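Putative ArsC family related protein (Bacteroides fragilis, PDB 3GKX) is of unknown function but belongs to the ArsC family of thioredoxin-fold proteins, whose relatives include arsenate reductases, and may be a thiol-dependent oxidoreductase. Local coordinates at residues I36-K47 / I86-K97; T6-C17 / K97-R105. All blocks are in the same frame, centred on the assembly; numbering follows the deposited sequence.

Contact 1. Residues I36-K47 / I86-K97; sequences IVDDNPTVEELK and IALLATNGKLVK
Leu46, Val43 and Ile86 join the first turn of helix 43-53 to the last turn of helix 82-89, within the all-helical part that ArsC-family proteins insert into the thioredoxin fold. Leu46 reaches across Leu89 at about a right angle, its CD1 meeting CB of Leu89 at 3.6 Å, while Leu46 CB lies against Ile86 CG2. Val43, with CG2 beside its own backbone N (chi1 170°), presses that branch onto Ala90 CB at a tight 3.5 Å. Farther along, Pro41 CG and Val96 CG2 meet tip to tip, Ile36 CD1 comes against Val96 CG1, and Val37 CG1 lies across the extended aliphatic chain of Lys94.

Backbone carbonyls contribute as well. Ala90 CA sends a CA-H...O contact to Pro41 O, and Gly93 CA does the same to Ile36 O (3.5 Å) while packing directly against Asn40 CB (3.5 Å). A water donates to both Pro41 O and Ala90 O.

Side-chain-to-backbone bonds shape each segment internally. Asn92 OD1 accepts from Lys94 N in an Asx turn. Thr42 is the N-cap of helix 43-53; in its capping box, Glu45 N donates to Thr42 OG1 (3.2 Å), and Thr42 N returns a bond to Glu45 OE1 at 3.1 Å.

Contact 2. Residues T6-C17 / K97-R105; sequences TLFLQYPACSTC and KRPLVVTER
Arg98, in the conformer described, one of two modelled, runs alongside Tyr11 and carries its guanidinium group past the loop that leads into helix 15-26. With CG set between backbone N and carbonyl carbon (chi1 71°) and a bend at chi2, this conformer brings CD to 3.6 Å from Tyr11 CB. In it, Tyr11 CD2 lies over one guanidinium face, near its rim, with the ring and guanidinium planes 39° apart, and Cys14 SG sits in plane at the edge. Arg98 CG also touches Cys17 SG.

Pro99, which follows a cis peptide bond, is wedged between strand and helix: its CB is 3.5 Å from Phe8 CE2 and 3.8 Å from Cys17 SG, while CD meets Thr16 CG2.

From Leu100 the chain pairs antiparallel with strand 7-10. Leu100 and Leu9 exchange two backbone hydrogen bonds, Leu9 N to Leu100 O being 2.7 Å. Val101 forms a non-hydrogen-bonded pair with Phe8, its CG2 at the edge of the ring, and its CG1 presses on Thr6 CG2 at 3.4 Å. Val102 closes a second hydrogen-bonded pair with Leu7, while its CG2 packs on Leu9 CD1 on the other face of the sheet.

The cis-proline leading into the central antiparallel strand, facing the N-terminus of helix 15-26, is characteristic of the thioredoxin fold; Cys14 and Cys17, spaced as CxxC, are consistent with a redox site.

Overall arrangement
Contact 2 lies closer to the chain centre than contact 1 and has no exposed residue among those that touch; contact 1, in the helical region, includes four. Their chemistry follows: strand pairing by backbone hydrogen bonds in contact 2, ending in an arginine beside two cysteines, against apolar packing, CA-H...O contacts and a bridging water between helix ends and loops in contact 1. The centres are 13 Å apart, yet the two meet. Residues 86-97 run through Lys97, common to both, into the strand of contact 2, and Ile36 N probably bonds to Gln10 O. Val37 packs on Tyr11 and Ile36 on Arg98, joining the helical region to the neighbourhood of the two cysteines.

Contact 1. Residues I36-K47 / I86-K97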
# COMPACT_ATOMS: atom_id res chain seq x y z
N ILE B 36 6.60 -1.37 20.99
CA ILE B 36 5.74 -2.19 20.15
C ILE B 36 5.47 -3.60 20.71
O ILE B 36 4.45 -4.21 20.39
CB ILE B 36 6.34 -2.28 18.73
CG1 ILE B 36 5.24 -2.44 17.68
CG2 ILE B 36 7.43 -3.38 18.63
CD1 ILE B 36 5.77 -2.20 16.26
N VAL B 37 6.37 -4.13 21.53
CA VAL B 37 6.19 -5.47 22.07
C VAL B 37 5.40 -5.47 23.39
O VAL B 37 4.42 -6.19 23.51
CB VAL B 37 7.53 -6.24 22.18
CG1 VAL B 37 7.32 -7.61 22.81
CG2 VAL B 37 8.15 -6.38 20.79
N ASP B 38 5.81 -4.66 24.36
CA ASP B 38 5.07 -4.50 25.63
C ASP B 38 3.67 -3.95 25.42
O ASP B 38 2.71 -4.39 26.03
CB ASP B 38 5.83 -3.60 26.61
CG ASP B 38 7.21 -4.14 26.97
OD1 ASP B 38 8.08 -4.23 26.06
OD2 ASP B 38 7.45 -4.44 28.16
N ASP B 39 3.54 -2.96 24.56
CA ASP B 39 2.23 -2.39 24.31
C ASP B 39 1.92 -2.51 22.81
O ASP B 39 2.11 -1.57 22.03
CB ASP B 39 2.16 -0.96 24.86
CG ASP B 39 0.81 -0.30 24.62
OD1 ASP B 39 -0.17 -1.00 24.26
OD2 ASP B 39 0.74 0.94 24.78
N ASN B 40 1.46 -3.70 22.44
CA ASN B 40 1.37 -4.09 21.04
C ASN B 40 0.14 -3.46 20.38
O ASN B 40 -0.81 -3.13 21.08
CB ASN B 40 1.45 -5.62 20.88
CG ASN B 40 0.52 -6.38 21.82
OD1 ASN B 40 0.66 -6.38 23.06
ND2 ASN B 40 -0.41 -7.10 21.22
N PRO B 41 0.21 -3.18 19.05
CA PRO B 41 -0.96 -2.66 18.35
C PRO B 41 -2.19 -3.56 18.50
O PRO B 41 -2.06 -4.81 18.49
CB PRO B 41 -0.51 -2.61 16.86
CG PRO B 41 0.99 -2.69 16.86
CD PRO B 41 1.46 -2.96 18.30
N THR B 42 -3.36 -2.93 18.64
CA THR B 42 -4.65 -3.64 18.70
C THR B 42 -5.31 -3.64 17.33
O THR B 42 -4.97 -2.80 16.46
CB THR B 42 -5.62 -2.88 19.56
OG1 THR B 42 -5.84 -1.62 18.93
CG2 THR B 42 -5.06 -2.67 20.96
N VAL B 43 -6.30 -4.50 17.15
CA VAL B 43 -7.05 -4.52 15.89
C VAL B 43 -7.56 -3.12 15.48
O VAL B 43 -7.47 -2.75 14.31
CB VAL B 43 -8.22 -5.55 15.91
CG1 VAL B 43 -9.13 -5.38 14.67
CG2 VAL B 43 -7.70 -6.99 15.98
N GLU B 44 -8.13 -2.38 16.43
CA GLU B 44 -8.75 -1.08 16.12
C GLU B 44 -7.68 -0.08 15.63
O GLU B 44 -7.91 0.71 14.72
CB GLU B 44 -9.50 -0.53 17.33
CG GLU B 44 -10.69 -1.41 17.83
CD GLU B 44 -10.32 -2.37 18.97
OE1 GLU B 44 -9.26 -3.04 18.92
OE2 GLU B 44 -11.10 -2.49 19.94
N GLU B 45 -6.48 -0.16 16.20
CA GLU B 45 -5.39 0.65 15.73
C GLU B 45 -4.91 0.24 14.34
O GLU B 45 -4.85 1.06 13.42
CB GLU B 45 -4.23 0.60 16.72
CG GLU B 45 -4.49 1.51 17.90
CD GLU B 45 -3.60 1.21 19.07
OE1 GLU B 45 -2.99 0.12 19.13
OE2 GLU B 45 -3.51 2.07 19.94
N LEU B 46 -4.59 -1.04 14.19
CA LEU B 46 -4.10 -1.54 12.94
C LEU B 46 -5.05 -1.20 11.81
O LEU B 46 -4.62 -0.90 10.67
CB LEU B 46 -3.89 -3.04 13.07
CG LEU B 46 -2.62 -3.28 13.90
CD1 LEU B 46 -2.44 -4.75 14.33
CD2 LEU B 46 -1.43 -2.80 13.13
N LYS B 47 -6.35 -1.24 12.12
CA LYS B 47 -7.36 -0.97 11.11
C LYS B 47 -7.39 0.49 10.70
O LYS B 47 -7.86 0.80 9.63
CB LYS B 47 -8.74 -1.44 11.57
CG LYS B 47 -9.07 -2.90 11.20
CD LYS B 47 -10.55 -3.24 11.51
CE LYS B 47 -10.90 -4.68 11.05
NZ LYS B 47 -11.97 -5.36 11.85
N ILE B 86 -4.86 -8.97 9.98
CA ILE B 86 -4.93 -7.93 11.01
C ILE B 86 -5.20 -8.52 12.41
O ILE B 86 -4.53 -8.14 13.37
CB ILE B 86 -5.95 -6.81 10.67
CG1 ILE B 86 -5.53 -6.08 9.38
CG2 ILE B 86 -6.12 -5.88 11.85
CD1 ILE B 86 -6.55 -5.03 8.86
N ALA B 87 -6.16 -9.45 12.49
CA ALA B 87 -6.47 -10.20 13.72
C ALA B 87 -5.24 -10.87 14.30
O ALA B 87 -5.05 -10.81 15.51
CB ALA B 87 -7.57 -11.23 13.49
N LEU B 88 -4.42 -11.48 13.45
CA LEU B 88 -3.16 -12.11 13.86
C LEU B 88 -2.17 -11.10 14.40
O LEU B 88 -1.62 -11.26 15.50
CB LEU B 88 -2.50 -12.82 12.69
CG LEU B 88 -1.14 -13.49 12.96
CD1 LEU B 88 -1.26 -14.70 13.92
CD2 LEU B 88 -0.47 -13.93 11.66
N LEU B 89 -1.92 -10.06 13.60
CA LEU B 89 -1.04 -8.99 13.99
C LEU B 89 -1.35 -8.49 15.40
O LEU B 89 -0.43 -8.26 16.15
CB LEU B 89 -1.14 -7.81 13.03
CG LEU B 89 -0.17 -7.84 11.86
CD1 LEU B 89 -0.44 -6.62 10.99
CD2 LEU B 89 1.24 -7.86 12.34
N ALA B 90 -2.62 -8.35 15.75
CA ALA B 90 -2.99 -7.80 17.06
C ALA B 90 -2.73 -8.78 18.22
O ALA B 90 -2.81 -8.38 19.38
CB ALA B 90 -4.44 -7.34 17.06
N THR B 91 -2.40 -10.04 17.91
CA THR B 91 -2.12 -11.04 18.96
C THR B 91 -0.69 -11.00 19.55
O THR B 91 -0.47 -11.45 20.68
CB THR B 91 -2.45 -12.48 18.51
OG1 THR B 91 -1.72 -12.80 17.31
CG2 THR B 91 -3.95 -12.65 18.23
N ASN B 92 0.28 -10.46 18.81
CA ASN B 92 1.69 -10.47 19.24
C ASN B 92 2.53 -9.37 18.60
O ASN B 92 2.70 -9.35 17.38
CB ASN B 92 2.32 -11.86 19.01
CG ASN B 92 3.73 -11.99 19.57
OD1 ASN B 92 4.32 -11.01 20.05
ND2 ASN B 92 4.29 -13.19 19.47
N GLY B 93 3.08 -8.48 19.42
CA GLY B 93 3.84 -7.31 18.93
C GLY B 93 5.15 -7.66 18.24
O GLY B 93 5.65 -6.88 17.41
N LYS B 94 5.70 -8.83 18.54
CA LYS B 94 6.89 -9.34 17.86
C LYS B 94 6.63 -9.58 16.37
O LYS B 94 7.54 -9.47 15.54
CB LYS B 94 7.39 -10.61 18.54
CG LYS B 94 7.82 -10.37 19.99
CD LYS B 94 8.17 -11.66 20.72
CE LYS B 94 8.31 -11.38 22.22
NZ LYS B 94 9.29 -12.26 22.94
N LEU B 95 5.36 -9.87 16.05
CA LEU B 95 4.91 -10.03 14.68
C LEU B 95 4.80 -8.70 13.87
O LEU B 95 4.75 -8.74 12.64
CB LEU B 95 3.58 -10.78 14.67
CG LEU B 95 3.61 -12.30 14.76
CD1 LEU B 95 2.20 -12.80 14.90
CD2 LEU B 95 4.25 -12.93 13.54
N VAL B 96 4.80 -7.54 14.53
CA VAL B 96 4.62 -6.25 13.82
C VAL B 96 5.95 -5.65 13.34
O VAL B 96 6.89 -5.56 14.12
CB VAL B 96 3.87 -5.20 14.69
CG1 VAL B 96 3.47 -4.03 13.86
CG2 VAL B 96 2.63 -5.83 15.34
N LYS B 97 6.03 -5.25 12.07
CA LYS B 97 7.17 -4.47 11.59
C LYS B 97 7.49 -3.29 12.52
O LYS B 97 6.57 -2.64 13.05
CB LYS B 97 6.88 -3.97 10.18
CG LYS B 97 8.06 -3.29 9.50
CD LYS B 97 8.97 -4.32 8.83
CE LYS B 97 9.95 -3.64 7.90
NZ LYS B 97 11.16 -3.14 8.60
O HOH W 1 -3.01 -6.11 20.77

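Contact 2. Residues T6-C17 / K97-R105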
# COMPACT_ATOMS: atom_id res chain seq x y z
N THR B 6 3.04 12.77 17.19
CA THR B 6 3.83 11.78 16.50
C THR B 6 4.09 10.58 17.38
O THR B 6 4.79 10.69 18.38
CB THR B 6 5.16 12.37 16.03
OG1 THR B 6 4.92 13.61 15.34
CG2 THR B 6 5.88 11.42 15.13
N LEU B 7 3.57 9.43 17.00
CA LEU B 7 3.73 8.25 17.83
C LEU B 7 4.77 7.34 17.21
O LEU B 7 4.64 6.94 16.06
CB LEU B 7 2.37 7.57 18.06
CG LEU B 7 2.31 6.32 18.95
CD1 LEU B 7 2.47 6.68 20.48
CD2 LEU B 7 1.01 5.60 18.71
N PHE B 8 5.84 7.09 17.98
CA PHE B 8 6.98 6.23 17.63
C PHE B 8 6.94 4.86 18.33
O PHE B 8 7.19 4.75 19.54
CB PHE B 8 8.24 6.94 18.09
CG PHE B 8 9.51 6.22 17.76
CD1 PHE B 8 10.47 5.99 18.75
CD2 PHE B 8 9.77 5.79 16.47
CE1 PHE B 8 11.69 5.36 18.45
CE2 PHE B 8 10.99 5.13 16.15
CZ PHE B 8 11.96 4.92 17.14
N LEU B 9 6.62 3.82 17.56
CA LEU B 9 6.54 2.49 18.11
C LEU B 9 7.78 1.68 17.71
O LEU B 9 8.10 1.50 16.52
CB LEU B 9 5.27 1.81 17.64
CG LEU B 9 3.91 2.31 18.13
CD1 LEU B 9 3.30 3.31 17.10
CD2 LEU B 9 2.98 1.11 18.36
N GLN B 10 8.47 1.17 18.72
CA GLN B 10 9.77 0.54 18.49
C GLN B 10 10.06 -0.59 19.46
O GLN B 10 9.39 -0.72 20.48
CB GLN B 10 10.89 1.59 18.56
CG GLN B 10 11.03 2.23 19.95
CD GLN B 10 12.47 2.38 20.37
OE1 GLN B 10 13.39 1.92 19.67
NE2 GLN B 10 12.68 3.01 21.52
N TYR B 11 11.07 -1.39 19.11
CA TYR B 11 11.68 -2.39 19.99
C TYR B 11 13.15 -1.98 20.18
O TYR B 11 13.94 -2.06 19.23
CB TYR B 11 11.55 -3.81 19.40
CG TYR B 11 12.16 -4.89 20.27
CD1 TYR B 11 11.52 -5.31 21.44
CD2 TYR B 11 13.38 -5.49 19.93
CE1 TYR B 11 12.09 -6.31 22.26
CE2 TYR B 11 13.95 -6.50 20.73
CZ TYR B 11 13.30 -6.90 21.89
OH TYR B 11 13.84 -7.88 22.68
N PRO B 12 13.51 -1.53 21.42
CA PRO B 12 14.78 -0.84 21.70
C PRO B 12 16.05 -1.63 21.35
O PRO B 12 17.05 -1.01 20.97
CB PRO B 12 14.72 -0.58 23.22
CG PRO B 12 13.31 -0.69 23.59
CD PRO B 12 12.74 -1.75 22.66
N ALA B 13 16.01 -2.97 21.47
CA ALA B 13 17.14 -3.83 21.11
C ALA B 13 17.37 -3.95 19.60
O ALA B 13 18.46 -4.34 19.16
CB ALA B 13 16.99 -5.23 21.74
N CYS B 14 16.35 -3.63 18.81
CA CYS B 14 16.43 -3.62 17.34
C CYS B 14 17.30 -2.48 16.77
O CYS B 14 17.26 -1.33 17.26
CB CYS B 14 15.02 -3.61 16.73
SG CYS B 14 14.87 -3.22 14.97
N SER B 15 18.05 -2.82 15.74
CA SER B 15 19.10 -2.00 15.13
C SER B 15 18.58 -0.92 14.18
O SER B 15 19.19 0.15 14.03
CB SER B 15 20.08 -2.92 14.38
OG SER B 15 20.45 -2.39 13.12
N THR B 16 17.46 -1.22 13.52
CA THR B 16 16.79 -0.27 12.63
C THR B 16 16.09 0.78 13.50
O THR B 16 16.10 1.97 13.16
CB THR B 16 15.77 -0.98 11.67
OG1 THR B 16 16.47 -1.93 10.85
CG2 THR B 16 15.07 0.00 10.76
N CYS B 17 15.56 0.36 14.64
CA CYS B 17 14.87 1.27 15.57
C CYS B 17 15.80 2.36 16.07
O CYS B 17 15.52 3.55 15.91
CB CYS B 17 14.25 0.49 16.72
SG CYS B 17 12.77 -0.36 16.15
N LYS B 97 6.03 -5.25 12.07
CA LYS B 97 7.17 -4.47 11.59
C LYS B 97 7.49 -3.29 12.52
O LYS B 97 6.57 -2.64 13.05
CB LYS B 97 6.88 -3.97 10.18
CG LYS B 97 8.06 -3.29 9.50
CD LYS B 97 8.97 -4.32 8.83
CE LYS B 97 9.95 -3.64 7.90
NZ LYS B 97 11.16 -3.14 8.60
N ARG B 98 8.77 -3.00 12.69
CA ARG B 98 9.22 -1.88 13.53
C ARG B 98 10.47 -1.23 12.94
O ARG B 98 11.25 -1.89 12.26
CB ARG B 98 9.50 -2.35 14.95
CG ARG B 98 10.73 -3.21 15.04
CD ARG B 98 10.55 -4.32 16.02
NE ARG B 98 11.77 -5.11 16.09
CZ ARG B 98 11.83 -6.37 16.49
NH1 ARG B 98 10.73 -6.98 16.88
NH2 ARG B 98 12.99 -7.00 16.53
N PRO B 99 10.65 0.08 13.18
CA PRO B 99 9.70 0.90 13.94
C PRO B 99 8.49 1.29 13.07
O PRO B 99 8.52 1.05 11.84
CB PRO B 99 10.53 2.13 14.33
CG PRO B 99 11.45 2.32 13.20
CD PRO B 99 11.76 0.90 12.63
N LEU B 100 7.45 1.80 13.71
CA LEU B 100 6.30 2.45 13.06
C LEU B 100 6.23 3.83 13.63
O LEU B 100 6.48 4.01 14.84
CB LEU B 100 4.98 1.76 13.42
CG LEU B 100 4.88 0.32 13.00
CD1 LEU B 100 3.47 -0.28 13.25
CD2 LEU B 100 5.25 0.31 11.52
N VAL B 101 5.84 4.80 12.81
CA VAL B 101 5.52 6.16 13.25
C VAL B 101 4.10 6.46 12.78
O VAL B 101 3.75 6.19 11.63
CB VAL B 101 6.51 7.22 12.73
CG1 VAL B 101 6.15 8.62 13.25
CG2 VAL B 101 7.88 6.91 13.17
N VAL B 102 3.28 7.00 13.67
CA VAL B 102 1.87 7.26 13.41
C VAL B 102 1.69 8.78 13.63
O VAL B 102 2.08 9.30 14.69
CB VAL B 102 0.98 6.46 14.41
CG1 VAL B 102 -0.50 6.78 14.27
CG2 VAL B 102 1.23 4.98 14.26
N THR B 103 1.15 9.48 12.63
CA THR B 103 0.68 10.86 12.79
C THR B 103 -0.72 10.91 12.20
O THR B 103 -1.18 9.92 11.65
CB THR B 103 1.56 11.89 12.03
OG1 THR B 103 1.43 11.64 10.63
CG2 THR B 103 3.06 11.74 12.38
N GLU B 104 -1.39 12.06 12.34
CA GLU B 104 -2.75 12.26 11.85
C GLU B 104 -2.89 12.01 10.35
O GLU B 104 -3.86 11.44 9.91
CB GLU B 104 -3.20 13.71 12.15
CG GLU B 104 -4.68 13.85 12.52
CD GLU B 104 -5.25 15.22 12.19
OE1 GLU B 104 -4.50 16.08 11.71
OE2 GLU B 104 -6.46 15.46 12.41
N ARG B 105 -1.94 12.46 9.56
CA ARG B 105 -2.04 12.35 8.11
C ARG B 105 -1.36 11.11 7.53
O ARG B 105 -1.77 10.66 6.46
CB ARG B 105 -1.44 13.59 7.44
CG ARG B 105 -2.44 14.69 7.20
CD ARG B 105 -1.82 15.89 6.49
NE ARG B 105 -2.88 16.76 6.00
CZ ARG B 105 -2.69 17.94 5.45
NH1 ARG B 105 -1.46 18.43 5.31
NH2 ARG B 105 -3.73 18.66 5.04